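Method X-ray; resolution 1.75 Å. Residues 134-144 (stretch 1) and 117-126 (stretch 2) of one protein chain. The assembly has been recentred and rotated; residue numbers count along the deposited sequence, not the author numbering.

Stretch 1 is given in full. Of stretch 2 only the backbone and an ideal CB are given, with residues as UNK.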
# COMPACT_ATOMS: atom_id res chain seq x y z
N ALA A 134 -0.37 3.48 29.84
CA ALA A 134 0.29 4.79 29.71
C ALA A 134 0.32 5.27 28.25
O ALA A 134 0.67 6.40 27.95
CB ALA A 134 1.70 4.68 30.24
N MET A 135 -0.02 4.39 27.31
CA MET A 135 0.08 4.77 25.92
C MET A 135 -1.01 5.79 25.55
O MET A 135 -2.15 5.68 25.97
CB MET A 135 -0.02 3.51 25.06
CG MET A 135 1.28 2.78 25.09
SD MET A 135 1.29 1.38 23.99
CE MET A 135 0.01 0.33 24.67
N ASP A 136 -0.60 6.78 24.75
CA ASP A 136 -1.47 7.88 24.34
C ASP A 136 -2.46 7.41 23.28
O ASP A 136 -2.06 7.01 22.18
CB ASP A 136 -0.61 9.04 23.87
CG ASP A 136 -1.37 10.29 23.46
OD1 ASP A 136 -2.62 10.28 23.54
OD2 ASP A 136 -0.72 11.24 23.06
N PRO A 137 -3.79 7.51 23.52
CA PRO A 137 -4.79 7.19 22.50
C PRO A 137 -4.56 7.97 21.20
O PRO A 137 -4.88 7.46 20.14
CB PRO A 137 -6.11 7.57 23.17
CG PRO A 137 -5.81 7.34 24.62
CD PRO A 137 -4.43 7.93 24.79
N VAL A 138 -4.06 9.20 21.30
CA VAL A 138 -3.96 10.08 20.16
C VAL A 138 -2.94 9.49 19.18
O VAL A 138 -3.15 9.49 17.97
CB VAL A 138 -3.64 11.52 20.57
CG1 VAL A 138 -3.03 12.32 19.44
CG2 VAL A 138 -4.88 12.20 21.10
N LEU A 139 -1.85 8.98 19.74
CA LEU A 139 -0.86 8.28 18.97
C LEU A 139 -1.43 6.99 18.39
O LEU A 139 -1.22 6.73 17.18
CB LEU A 139 0.35 7.95 19.84
CG LEU A 139 1.25 9.12 20.19
CD1 LEU A 139 2.49 8.63 20.93
CD2 LEU A 139 1.66 9.86 18.96
N ALA A 140 -2.07 6.19 19.22
CA ALA A 140 -2.47 4.87 18.77
C ALA A 140 -3.50 5.03 17.65
O ALA A 140 -3.55 4.22 16.79
CB ALA A 140 -2.99 4.02 19.90
N ARG A 141 -4.28 6.11 17.65
CA ARG A 141 -5.32 6.29 16.60
C ARG A 141 -4.75 6.63 15.22
O ARG A 141 -5.45 6.53 14.24
CB ARG A 141 -6.27 7.41 17.03
CG ARG A 141 -7.26 6.89 18.05
CD ARG A 141 -7.89 8.06 18.78
NE ARG A 141 -8.62 7.55 19.93
CZ ARG A 141 -9.05 8.32 20.91
NH1 ARG A 141 -8.74 9.60 20.93
NH2 ARG A 141 -9.80 7.79 21.85
N ARG A 142 -3.50 7.08 15.13
CA ARG A 142 -3.04 7.60 13.91
C ARG A 142 -1.92 6.77 13.26
O ARG A 142 -1.34 7.26 12.33
CB ARG A 142 -2.63 9.04 14.15
CG ARG A 142 -1.27 9.20 14.80
CD ARG A 142 -1.15 10.65 15.24
NE ARG A 142 0.22 10.91 15.65
CZ ARG A 142 0.60 11.96 16.35
NH1 ARG A 142 -0.33 12.75 16.88
NH2 ARG A 142 1.88 12.21 16.51
N ILE A 143 -1.63 5.56 13.77
CA ILE A 143 -0.45 4.78 13.33
C ILE A 143 -0.74 3.95 12.08
O ILE A 143 0.18 3.47 11.48
CB ILE A 143 0.09 3.87 14.45
CG1 ILE A 143 -0.98 2.92 14.98
CG2 ILE A 143 0.70 4.72 15.57
CD1 ILE A 143 -0.46 1.65 15.55
N ASN A 144 -1.99 3.82 11.68
CA ASN A 144 -2.29 2.87 10.57
C ASN A 144 -2.12 3.61 9.24
O ASN A 144 -2.56 4.76 9.06
CB ASN A 144 -3.66 2.23 10.75
CG ASN A 144 -3.75 1.42 12.03
OD1 ASN A 144 -2.78 0.78 12.43
ND2 ASN A 144 -4.88 1.50 12.69
N UNK A 117 7.43 6.15 13.70
CA UNK A 117 7.93 6.97 14.79
C UNK A 117 6.91 7.03 15.93
O UNK A 117 7.29 6.89 17.08
CB UNK A 117 8.26 8.38 14.29
N UNK A 118 5.63 7.27 15.61
CA UNK A 118 4.55 7.24 16.60
C UNK A 118 4.50 5.88 17.28
O UNK A 118 4.22 5.80 18.46
CB UNK A 118 3.20 7.56 15.95
N UNK A 119 4.70 4.78 16.53
CA UNK A 119 4.67 3.45 17.14
C UNK A 119 5.79 3.40 18.20
O UNK A 119 5.55 2.87 19.30
CB UNK A 119 4.84 2.35 16.09
N UNK A 120 6.95 3.94 17.84
CA UNK A 120 8.12 3.89 18.76
C UNK A 120 7.79 4.70 20.03
O UNK A 120 7.91 4.21 21.14
CB UNK A 120 9.38 4.44 18.08
N UNK A 121 7.19 5.85 19.82
CA UNK A 121 6.84 6.70 20.97
C UNK A 121 5.81 6.02 21.85
O UNK A 121 5.89 6.08 23.11
CB UNK A 121 6.31 8.06 20.50
N UNK A 122 4.84 5.34 21.24
CA UNK A 122 3.92 4.52 22.00
C UNK A 122 4.64 3.49 22.85
O UNK A 122 4.28 3.28 24.02
CB UNK A 122 2.94 3.82 21.06
N UNK A 123 5.61 2.78 22.26
CA UNK A 123 6.31 1.77 23.04
C UNK A 123 7.13 2.41 24.18
O UNK A 123 7.25 1.79 25.20
CB UNK A 123 7.22 0.95 22.13
N UNK A 124 7.74 3.56 23.91
CA UNK A 124 8.45 4.39 24.91
C UNK A 124 7.53 4.66 26.09
O UNK A 124 7.96 4.57 27.23
CB UNK A 124 8.93 5.71 24.30
N UNK A 125 6.26 4.96 25.82
CA UNK A 125 5.32 5.33 26.89
C UNK A 125 5.05 4.09 27.76
O UNK A 125 5.03 4.17 29.00
CB UNK A 125 4.02 5.88 26.31
N UNK A 126 4.90 2.93 27.10
CA UNK A 126 4.65 1.71 27.80
C UNK A 126 5.90 1.33 28.61
O UNK A 126 5.79 0.94 29.76
CB UNK A 126 4.26 0.60 26.82

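All ten positions of stretch 2 have helical backbone angles, phi between -69° and -53° and psi between -47° and -38°, so stretch 1 can meet only part of the helix surface.

At position 117 the ideal CB finds nothing of stretch 1 within 5.5 Å, and many side chains would fit; it is His-117, which makes no contact here.

Position 118 points toward stretch 1. Its ideal CB lies 3.8 Å from Ile-143 CG2, 4.1 Å from Leu-139 CD2 and 4.5 Å from Arg-142 NE. The guanidinium favours a short acid, though a small polar acceptor could also serve. The residue is Asp-118, and its carboxylate pairs with the guanidinium in a two-pronged salt bridge: Arg-142 NE donates to Asp-118 OD2 (2.8 Å, 164°) and Arg-142 NH2 to Asp-118 OD1 (3.1 Å, 150°).

Position 119 points sideways, with its CB 4.8 Å from Ile-143 CG2. An aliphatic chain long enough to turn back would suit. Ile-119 does so, its CG1 reaching 3.8 Å from Ile-143 CG2.

Position 120 is out of reach and sets no demand; it is Ala-120.

At 121 the CB is 3.9 Å from Leu-139 CD1, so a compact apolar group is plausible. Val-121, with chi1 t, brings CG1 to 3.4 Å from Leu-139 CD1.

Position 122 also starts sideways, its ideal CB 4.2 Å from Met-135 SD and 4.8 Å from Leu-139 CD1. With Ala-140 and Ile-143 beyond, a leucine, isoleucine or methionine could fill the space. Leu-122 has the largest covered area of its stretch, 99 Å². Its CD2 lies 3.6 Å from Leu-139 CB and 3.8 Å from Met-135 CB, while its CD1 lies 3.9 Å from Ile-143 CG2 and 4.2 Å from Ala-140 CB.

Positions 123 and 124 have no stretch 1 atom within 5.5 Å of their CB and are weakly constrained; they are Leu-123 and Glu-124.

Position 125 points toward stretch 1, its CB 4.1 Å from Met-135 CA and 5.0 Å from Asp-136 N. That amide invites an acceptor on a flexible chain, so glutamine or glutamate would suit. In Gln-125, OE1 accepts from Asp-136 N (2.9 Å, 157°), and NE2 approaches Leu-139 CD1 at 3.5 Å. Leu-139 is thus a knob seated among Asp-118, Val-121, Leu-122 and Gln-125.

At 126 the CB lies 4.1 Å from Met-135 CG, so an aliphatic stem suffices and the tip is free to vary. Glu-126 supplies that stem; its end leads away, and OE1 is hydrogen-bonded elsewhere in the structure.

Stretch 2, residues 117-126: HDIAVLLEQE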
# COMPACT_ATOMS: atom_id res chain seq x y z
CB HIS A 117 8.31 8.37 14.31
CG HIS A 117 8.75 9.24 15.44
ND1 HIS A 117 9.90 8.97 16.18
CD2 HIS A 117 8.21 10.36 15.96
CE1 HIS A 117 10.05 9.90 17.11
NE2 HIS A 117 8.99 10.74 17.01
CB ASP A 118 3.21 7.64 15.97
CG ASP A 118 3.16 9.11 15.59
OD1 ASP A 118 3.88 9.88 16.23
OD2 ASP A 118 2.39 9.46 14.67
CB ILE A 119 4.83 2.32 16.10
CG1 ILE A 119 3.61 2.30 15.16
CG2 ILE A 119 5.01 0.98 16.76
CD1 ILE A 119 3.69 1.24 14.08
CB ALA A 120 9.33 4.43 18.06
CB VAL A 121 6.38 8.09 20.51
CG1 VAL A 121 5.83 8.88 21.69
CG2 VAL A 121 7.46 8.87 19.79
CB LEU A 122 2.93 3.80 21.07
CG LEU A 122 1.79 4.66 20.55
CD1 LEU A 122 1.14 3.99 19.33
CD2 LEU A 122 0.78 4.85 21.64
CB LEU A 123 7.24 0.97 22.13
CG LEU A 123 6.49 0.12 21.11
CD1 LEU A 123 7.48 -0.59 20.20
CD2 LEU A 123 5.57 -0.86 21.82
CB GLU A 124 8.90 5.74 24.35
CG GLU A 124 9.99 5.68 23.29
CD GLU A 124 10.48 7.05 22.84
OE1 GLU A 124 10.01 8.05 23.43
OE2 GLU A 124 11.31 7.13 21.90
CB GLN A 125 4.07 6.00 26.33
CG GLN A 125 4.37 7.24 25.51
CD GLN A 125 3.17 7.72 24.73
OE1 GLN A 125 2.25 6.94 24.49
NE2 GLN A 125 3.19 9.00 24.34
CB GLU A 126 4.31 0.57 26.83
CG GLU A 126 3.79 -0.67 27.54
CD GLU A 126 4.66 -1.90 27.47
OE1 GLU A 126 5.89 -1.78 27.67
OE2 GLU A 126 4.09 -2.99 27.22
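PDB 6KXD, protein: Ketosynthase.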